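Local structure of alpha-pyrone synthesis polyketide synthase-like Pks18 (1TED) at residues 217-220 with 221-225; 279-282 with 283-287. The protein probably extends medium- and long-chain acyl-CoA starters with malonyl-CoA to make tri- and tetraketide alpha-pyrones, working as a homodimeric type III polyketide synthase. All coordinates share one frame; numbering follows the deposited sequence.

Contact 1 of 2, residues 217-220 with 221-225; sequences DVVI and HSLFG. With MYR (myristic acid), chain E.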
# COMPACT_ATOMS: atom_id res chain seq x y z
N ASP A 217 7.83 21.97 -10.99
CA ASP A 217 6.40 22.13 -10.78
C ASP A 217 5.73 22.46 -12.11
O ASP A 217 4.71 21.86 -12.46
CB ASP A 217 6.11 23.24 -9.78
CG ASP A 217 4.80 23.03 -9.04
OD1 ASP A 217 4.76 22.17 -8.13
OD2 ASP A 217 3.81 23.71 -9.38
N VAL A 218 6.30 23.39 -12.86
CA VAL A 218 5.75 23.78 -14.15
C VAL A 218 5.73 22.59 -15.09
O VAL A 218 4.78 22.41 -15.86
CB VAL A 218 6.58 24.90 -14.82
CG1 VAL A 218 6.08 25.16 -16.23
CG2 VAL A 218 6.51 26.18 -13.98
N VAL A 219 6.79 21.77 -15.02
CA VAL A 219 6.91 20.59 -15.86
C VAL A 219 5.86 19.53 -15.50
O VAL A 219 5.22 18.96 -16.38
CB VAL A 219 8.33 19.97 -15.73
CG1 VAL A 219 8.36 18.58 -16.37
CG2 VAL A 219 9.35 20.88 -16.39
N ILE A 220 5.71 19.27 -14.21
CA ILE A 220 4.74 18.30 -13.73
C ILE A 220 3.32 18.72 -14.14
O ILE A 220 2.52 17.91 -14.59
CB ILE A 220 4.83 18.16 -12.18
CG1 ILE A 220 5.43 16.81 -11.82
CG2 ILE A 220 3.49 18.34 -11.53
CD1 ILE A 220 6.87 16.66 -12.22
N HIS A 221 3.03 20.01 -13.98
CA HIS A 221 1.72 20.52 -14.32
C HIS A 221 1.45 20.55 -15.82
O HIS A 221 0.32 20.74 -16.25
CB HIS A 221 1.53 21.92 -13.72
CG HIS A 221 1.30 21.91 -12.25
ND1 HIS A 221 0.18 22.46 -11.66
CD2 HIS A 221 2.05 21.42 -11.23
CE1 HIS A 221 0.25 22.31 -10.35
NE2 HIS A 221 1.37 21.69 -10.06
N SER A 222 2.50 20.35 -16.61
CA SER A 222 2.32 20.34 -18.06
C SER A 222 2.23 18.90 -18.54
O SER A 222 1.80 18.63 -19.66
CB SER A 222 3.49 21.05 -18.76
OG SER A 222 4.62 20.20 -18.88
N LEU A 223 2.62 17.96 -17.67
CA LEU A 223 2.62 16.55 -18.05
C LEU A 223 1.57 15.63 -17.41
O LEU A 223 1.04 14.75 -18.08
CB LEU A 223 4.00 15.94 -17.77
CG LEU A 223 5.20 16.42 -18.59
CD1 LEU A 223 6.43 15.64 -18.16
CD2 LEU A 223 4.94 16.21 -20.08
N PHE A 224 1.29 15.83 -16.13
CA PHE A 224 0.36 14.96 -15.42
C PHE A 224 -1.14 15.10 -15.74
O PHE A 224 -1.66 16.20 -15.85
CB PHE A 224 0.62 15.10 -13.92
CG PHE A 224 2.00 14.64 -13.50
CD1 PHE A 224 2.99 14.38 -14.45
CD2 PHE A 224 2.32 14.47 -12.16
CE1 PHE A 224 4.27 13.94 -14.07
CE2 PHE A 224 3.60 14.03 -11.77
CZ PHE A 224 4.57 13.77 -12.72
N GLY A 225 -1.80 13.96 -15.87
CA GLY A 225 -3.22 13.92 -16.18
C GLY A 225 -3.97 12.97 -15.27
O GLY A 225 -3.39 12.38 -14.35
C1 MYR E . -2.98 21.87 -15.42
O1 MYR E . -3.69 21.87 -16.42
O2 MYR E . -1.98 22.59 -15.39
C2 MYR E . -3.33 20.99 -14.21
C3 MYR E . -2.30 19.87 -14.04
C4 MYR E . -2.66 18.97 -12.86
C5 MYR E . -1.61 17.87 -12.64
C6 MYR E . -0.25 18.44 -12.23
C7 MYR E . -0.26 19.04 -10.82
C8 MYR E . -0.45 17.98 -9.73
C9 MYR E . 0.71 16.99 -9.70
C10 MYR E . 0.43 15.86 -8.71
C11 MYR E . 1.56 14.83 -8.73
C12 MYR E . 1.26 13.67 -7.78
C13 MYR E . 2.36 12.61 -7.86
C14 MYR E . 2.06 11.42 -6.94
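Ile220 and Phe224 form the tight part of this helix end. Ile220 CG1 lies over one face of the Phe224 ring, shifted toward its rim, in a CH-pi contact 3.6 Å from the ring centroid. The backbone locks the pair: Phe224 N bonds to Ile220 O at 2.9 Å, almost straight at 175°. Myristic acid meets the same ring at its edge, with MYR C11 3.5 Å from Phe224 CD2. The fatty chain also crosses His221, where MYR C7 sits 3.2 Å above the ring plane, over its centre. With CG beside the backbone N (chi1 -74°), the imidazole ring reaches both the fatty chain and Asp217. This is the end of helix 215-223 in the thiolase fold, where it lines the acyl tunnel; His221 is a probable substrate-binding residue. Asp217 OD2 comes within 3.2 Å of His221 NE2, but the angle is poor, and its hydrogen bond goes to Ala212 N. Away from the ligand, Val219 O accepts from both Ser222 N and Ser222 OG on the same face of its plane. Packing is looser on the partly exposed flank, where Val219 CG1 and Leu223 CD1 lie side by side, 3.9 Å apart. Val219 also touches helix 68-74.

Contact 2 of 2, residues 279-282 with 283-287; sequences ENLP and GYIFS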
# COMPACT_ATOMS: atom_id res chain seq x y z
N GLU A 279 17.02 16.02 -12.70
CA GLU A 279 17.50 16.30 -14.05
C GLU A 279 18.18 15.03 -14.55
O GLU A 279 18.21 14.75 -15.75
CB GLU A 279 18.49 17.47 -14.03
CG GLU A 279 17.92 18.81 -13.53
CD GLU A 279 16.94 19.47 -14.52
OE1 GLU A 279 16.44 18.77 -15.43
OE2 GLU A 279 16.68 20.69 -14.36
N ASN A 280 18.72 14.25 -13.61
CA ASN A 280 19.41 12.99 -13.90
C ASN A 280 18.49 11.79 -14.19
O ASN A 280 19.00 10.72 -14.54
CB ASN A 280 20.31 12.60 -12.73
CG ASN A 280 21.41 13.62 -12.45
OD1 ASN A 280 22.05 13.57 -11.40
ND2 ASN A 280 21.64 14.54 -13.39
N LEU A 281 17.17 11.94 -14.04
CA LEU A 281 16.25 10.82 -14.26
C LEU A 281 16.44 10.13 -15.60
O LEU A 281 16.58 8.92 -15.67
CB LEU A 281 14.78 11.25 -14.15
CG LEU A 281 13.75 10.26 -13.59
CD1 LEU A 281 12.36 10.61 -14.11
CD2 LEU A 281 14.09 8.84 -13.96
N PRO A 282 16.42 10.90 -16.71
CA PRO A 282 16.59 10.26 -18.01
C PRO A 282 17.91 9.48 -18.13
O PRO A 282 17.98 8.48 -18.82
CB PRO A 282 16.48 11.42 -19.01
CG PRO A 282 16.78 12.64 -18.19
CD PRO A 282 16.16 12.35 -16.85
N GLY A 283 18.94 9.94 -17.43
CA GLY A 283 20.20 9.24 -17.45
C GLY A 283 20.09 7.94 -16.65
O GLY A 283 20.77 6.96 -16.97
N TYR A 284 19.25 7.92 -15.62
CA TYR A 284 19.08 6.71 -14.81
C TYR A 284 18.29 5.68 -15.62
O TYR A 284 18.55 4.48 -15.54
CB TYR A 284 18.31 7.00 -13.52
CG TYR A 284 18.96 8.00 -12.59
CD1 TYR A 284 20.34 8.07 -12.45
CD2 TYR A 284 18.18 8.83 -11.79
CE1 TYR A 284 20.94 8.93 -11.54
CE2 TYR A 284 18.76 9.70 -10.87
CZ TYR A 284 20.14 9.74 -10.75
OH TYR A 284 20.71 10.58 -9.82
N ILE A 285 17.33 6.18 -16.39
CA ILE A 285 16.51 5.33 -17.23
C ILE A 285 17.34 4.67 -18.32
O ILE A 285 17.29 3.46 -18.50
CB ILE A 285 15.38 6.16 -17.90
CG1 ILE A 285 14.39 6.63 -16.82
CG2 ILE A 285 14.67 5.33 -18.96
CD1 ILE A 285 13.36 7.61 -17.33
N PHE A 286 18.12 5.48 -19.04
CA PHE A 286 18.95 4.95 -20.12
C PHE A 286 19.90 3.85 -19.70
O PHE A 286 20.01 2.83 -20.37
CB PHE A 286 19.77 6.06 -20.76
CG PHE A 286 20.84 5.54 -21.68
CD1 PHE A 286 20.51 4.98 -22.91
CD2 PHE A 286 22.18 5.58 -21.29
CE1 PHE A 286 21.49 4.46 -23.76
CE2 PHE A 286 23.18 5.06 -22.13
CZ PHE A 286 22.84 4.50 -23.37
N SER A 287 20.61 4.06 -18.61
CA SER A 287 21.58 3.07 -18.18
C SER A 287 20.99 1.98 -17.30
O SER A 287 21.65 0.98 -17.00
CB SER A 287 22.75 3.76 -17.46
OG SER A 287 22.31 4.42 -16.29
O HOH W 1 19.86 12.82 -17.42
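Asn280 meets Tyr284 through its CB, which lies over a face of the tyrosine ring, 4.0 Å from the ring centroid. The amide plane of Asn280, out by the hydroxyl end, is turned 84° from the ring plane. Asn280 O lies above the same ring, offset toward its rim, and also accepts from Tyr284 N at 3.0 Å. The Tyr284 side chain runs back toward Asn280 because its CG is beside the backbone N (chi1 -60°). Asp262 OD1 holds the hydroxyl of Tyr284 in a hydrogen bond. A water donates to Glu279 O at 3.0 Å and accepts a weak bond from Gly283 N. This lies near the start of helix 281-299, which follows the hairpin of strands 264-269 and 272-277 in the C-terminal half of the thiolase fold. Leu281 is buried. Its CD2 meets Ile285 CG1 at 3.6 Å, the two side chains crossing at a slant. Leu281 O takes the Ile285 N bond at 2.9 Å, nearly in line with its C=O. Pro282 has no N-H to give, which costs nothing near the start of a helix. Its carbonyl receives Phe286 N at 3.0 Å, with the donor tilted 29° from the carbonyl plane. Helix 317-327 packs alongside, where Gln322 touches Pro282 and Phe286, and Ile319 and Ser323 touch Ile285.

Contact 1 comes first along the chain, at the end of helix 215-223 in the N-terminal chalcone and stilbene synthase domain. Contact 2 follows near the start of helix 281-299, in the C-terminal domain. Their centres are about 18 Å apart and their nearest atoms about 7 Å, so they do not touch. Strand 272-277 lies between them in sequence. Its residues Cys275 and Leu277 touch contact 1, and the chain then runs on into contact 2. Both lie near the probable nucleophile Cys175. Contact 1 borders the fatty-acid tunnel directly, whereas the side chain of Leu281 in contact 2 is about 12 Å from the bound myristic acid.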